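Local coordinates for protein putative glycosyltransferase (GalT1) (Streptococcus parasanguinis, PDB 4PHR) that binds the nucleotide UDP through its GT-D-fold domain and probably acts as a glycosyltransferase, at residues W143-L148 / L164-S170. Numbering follows the deposited sequence.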
loop_
_atom_site.group_PDB
_atom_site.type_symbol
_atom_site.label_atom_id
_atom_site.label_comp_id
_atom_site.label_asym_id
_atom_site.label_seq_id
_atom_site.Cartn_x
_atom_site.Cartn_y
_atom_site.Cartn_z
ATOM N N TRP A 143 -0.415 14.672 3.811
ATOM C CA TRP A 143 -0.953 15.392 2.657
ATOM C C TRP A 143 -1.645 16.716 2.988
ATOM O O TRP A 143 -2.085 17.423 2.088
ATOM C CB TRP A 143 -1.875 14.498 1.819
ATOM C CG TRP A 143 -2.958 13.801 2.586
ATOM C CD1 TRP A 143 -4.130 14.339 3.034
ATOM C CD2 TRP A 143 -2.977 12.423 2.965
ATOM N NE1 TRP A 143 -4.872 13.381 3.682
ATOM C CE2 TRP A 143 -4.190 12.193 3.647
ATOM C CE3 TRP A 143 -2.085 11.358 2.792
ATOM C CZ2 TRP A 143 -4.532 10.942 4.163
ATOM C CZ3 TRP A 143 -2.427 10.113 3.299
ATOM C CH2 TRP A 143 -3.645 9.915 3.975
ATOM N N ARG A 144 -1.707 17.082 4.266
ATOM C CA ARG A 144 -2.323 18.351 4.630
ATOM C C ARG A 144 -1.585 19.491 3.940
ATOM O O ARG A 144 -0.368 19.611 4.064
ATOM C CB ARG A 144 -2.307 18.563 6.146
ATOM C CG ARG A 144 -2.908 19.909 6.560
ATOM C CD ARG A 144 -2.609 20.268 8.009
ATOM N NE ARG A 144 -3.505 19.601 8.951
ATOM C CZ ARG A 144 -4.712 20.052 9.288
ATOM N NH1 ARG A 144 -5.187 21.168 8.751
ATOM N NH2 ARG A 144 -5.449 19.380 10.161
ATOM N N GLY A 145 -2.328 20.318 3.210
ATOM C CA GLY A 145 -1.753 21.456 2.518
ATOM C C GLY A 145 -0.939 21.116 1.282
ATOM O O GLY A 145 -0.268 21.986 0.718
ATOM N N LYS A 146 -0.997 19.863 0.837
ATOM C CA LYS A 146 -0.220 19.457 -0.323
ATOM C C LYS A 146 -1.093 19.370 -1.563
ATOM O O LYS A 146 -2.290 19.089 -1.477
ATOM C CB LYS A 146 0.438 18.096 -0.087
ATOM C CG LYS A 146 1.344 18.029 1.132
ATOM C CD LYS A 146 2.527 18.966 0.991
ATOM C CE LYS A 146 3.631 18.605 1.972
ATOM N NZ LYS A 146 3.175 18.690 3.383
ATOM N N ASP A 147 -0.486 19.610 -2.720
ATOM C CA ASP A 147 -1.125 19.288 -3.994
ATOM C C ASP A 147 -0.810 17.839 -4.320
ATOM O O ASP A 147 0.357 17.453 -4.360
ATOM C CB ASP A 147 -0.608 20.202 -5.103
ATOM C CG ASP A 147 -1.004 21.651 -4.892
ATOM O OD1 ASP A 147 -2.219 21.925 -4.767
ATOM O OD2 ASP A 147 -0.101 22.509 -4.842
ATOM N N LEU A 148 -1.851 17.042 -4.551
ATOM C CA LEU A 148 -1.684 15.606 -4.724
ATOM C C LEU A 148 -1.849 15.152 -6.160
ATOM O O LEU A 148 -2.689 15.679 -6.897
ATOM C CB LEU A 148 -2.710 14.845 -3.883
ATOM C CG LEU A 148 -2.656 15.068 -2.377
ATOM C CD1 LEU A 148 -3.760 14.280 -1.678
ATOM C CD2 LEU A 148 -1.274 14.699 -1.859
ATOM N N LEU A 164 -11.117 11.749 3.815
ATOM C CA LEU A 164 -9.715 11.359 3.967
ATOM C C LEU A 164 -8.722 12.416 3.459
ATOM O O LEU A 164 -7.734 12.723 4.128
ATOM C CB LEU A 164 -9.458 10.023 3.275
ATOM C CG LEU A 164 -8.058 9.420 3.411
ATOM C CD1 LEU A 164 -7.700 9.189 4.881
ATOM C CD2 LEU A 164 -8.003 8.127 2.625
ATOM N N PHE A 165 -8.990 12.973 2.282
ATOM C CA PHE A 165 -8.084 13.943 1.670
ATOM C C PHE A 165 -8.605 15.380 1.699
ATOM O O PHE A 165 -8.158 16.214 0.910
ATOM C CB PHE A 165 -7.787 13.549 0.212
ATOM C CG PHE A 165 -7.159 12.189 0.062
ATOM C CD1 PHE A 165 -5.937 11.913 0.636
ATOM C CD2 PHE A 165 -7.788 11.199 -0.660
ATOM C CE1 PHE A 165 -5.359 10.668 0.509
ATOM C CE2 PHE A 165 -7.208 9.942 -0.806
ATOM C CZ PHE A 165 -5.995 9.681 -0.220
ATOM N N VAL A 166 -9.520 15.690 2.610
ATOM C CA VAL A 166 -10.169 17.004 2.585
ATOM C C VAL A 166 -9.181 18.166 2.724
ATOM O O VAL A 166 -9.394 19.245 2.163
ATOM C CB VAL A 166 -11.303 17.120 3.641
ATOM C CG1 VAL A 166 -10.741 17.180 5.054
ATOM C CG2 VAL A 166 -12.157 18.347 3.360
ATOM N N ALA A 167 -8.096 17.945 3.459
ATOM C CA ALA A 167 -7.156 19.028 3.736
ATOM C C ALA A 167 -6.038 19.150 2.694
ATOM O O ALA A 167 -5.181 20.026 2.792
ATOM C CB ALA A 167 -6.593 18.907 5.146
ATOM N N ALA A 168 -6.047 18.276 1.693
ATOM C CA ALA A 168 -5.155 18.439 0.556
ATOM C C ALA A 168 -5.558 19.698 -0.209
ATOM O O ALA A 168 -6.748 19.989 -0.356
ATOM C CB ALA A 168 -5.228 17.227 -0.348
ATOM N N SER A 169 -4.576 20.449 -0.697
ATOM C CA SER A 169 -4.874 21.693 -1.406
ATOM C C SER A 169 -5.532 21.456 -2.763
ATOM O O SER A 169 -6.360 22.244 -3.215
ATOM C CB SER A 169 -3.606 22.517 -1.586
ATOM O OG SER A 169 -3.150 22.961 -0.328
ATOM N N SER A 170 -5.138 20.381 -3.428
ATOM C CA SER A 170 -5.769 20.009 -4.682
ATOM C C SER A 170 -5.494 18.539 -4.935
ATOM O O SER A 170 -4.553 17.965 -4.373
ATOM C CB SER A 170 -5.247 20.862 -5.838
ATOM O OG SER A 170 -3.924 20.493 -6.184
#
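At the start of the central strand 147-153 and its neighbour 170-176 in the five-stranded parallel sheet of this GT-D domain, two beta turns lie against each other: a type II turn from W143 to K146 and a type I turn from F165 to A168. W143 and F165 meet as an edge-to-face pair, ring centroids 4.8 Å apart and planes at 64°. F165 brings its CD1 edge against one face of the indole, toward the rim, with CD1 3.5 Å from W143 CE2. The indole gets there through a chi1 of 52°, which sets CG between the backbone N and the carbonyl carbon. Its NE1 also donates to L164 O at 3.0 Å, a bent bond (141° at the hydrogen) with the oxygen somewhat out of the ring plane, while L164 CD1 packs on CZ2. On the same side of the indole as F165, L148 CD1 touches both the F165 ring and the methyl of A168, 3.6 Å from A168 CB; strand 200-204 backs this cluster with L200, L202 and M204. The turns themselves are laced by backbone bonds: G145 N gives a nearly straight one to A167 O, and K146 O takes S169 N at 2.8 Å. Beyond them the strand pairing starts with L148 N to S170 O, 2.9 Å long. Beside it, S170 OG donates to D147 OD1 at 2.6 Å, reaching the carboxylate on its anti side, and R199 bonds the same hydroxyl. With the indole gripped both at NE1 and across a face, its rotation is fixed and its buried N-H satisfied; R199 nearby would probably help stabilise a negative charge on D147.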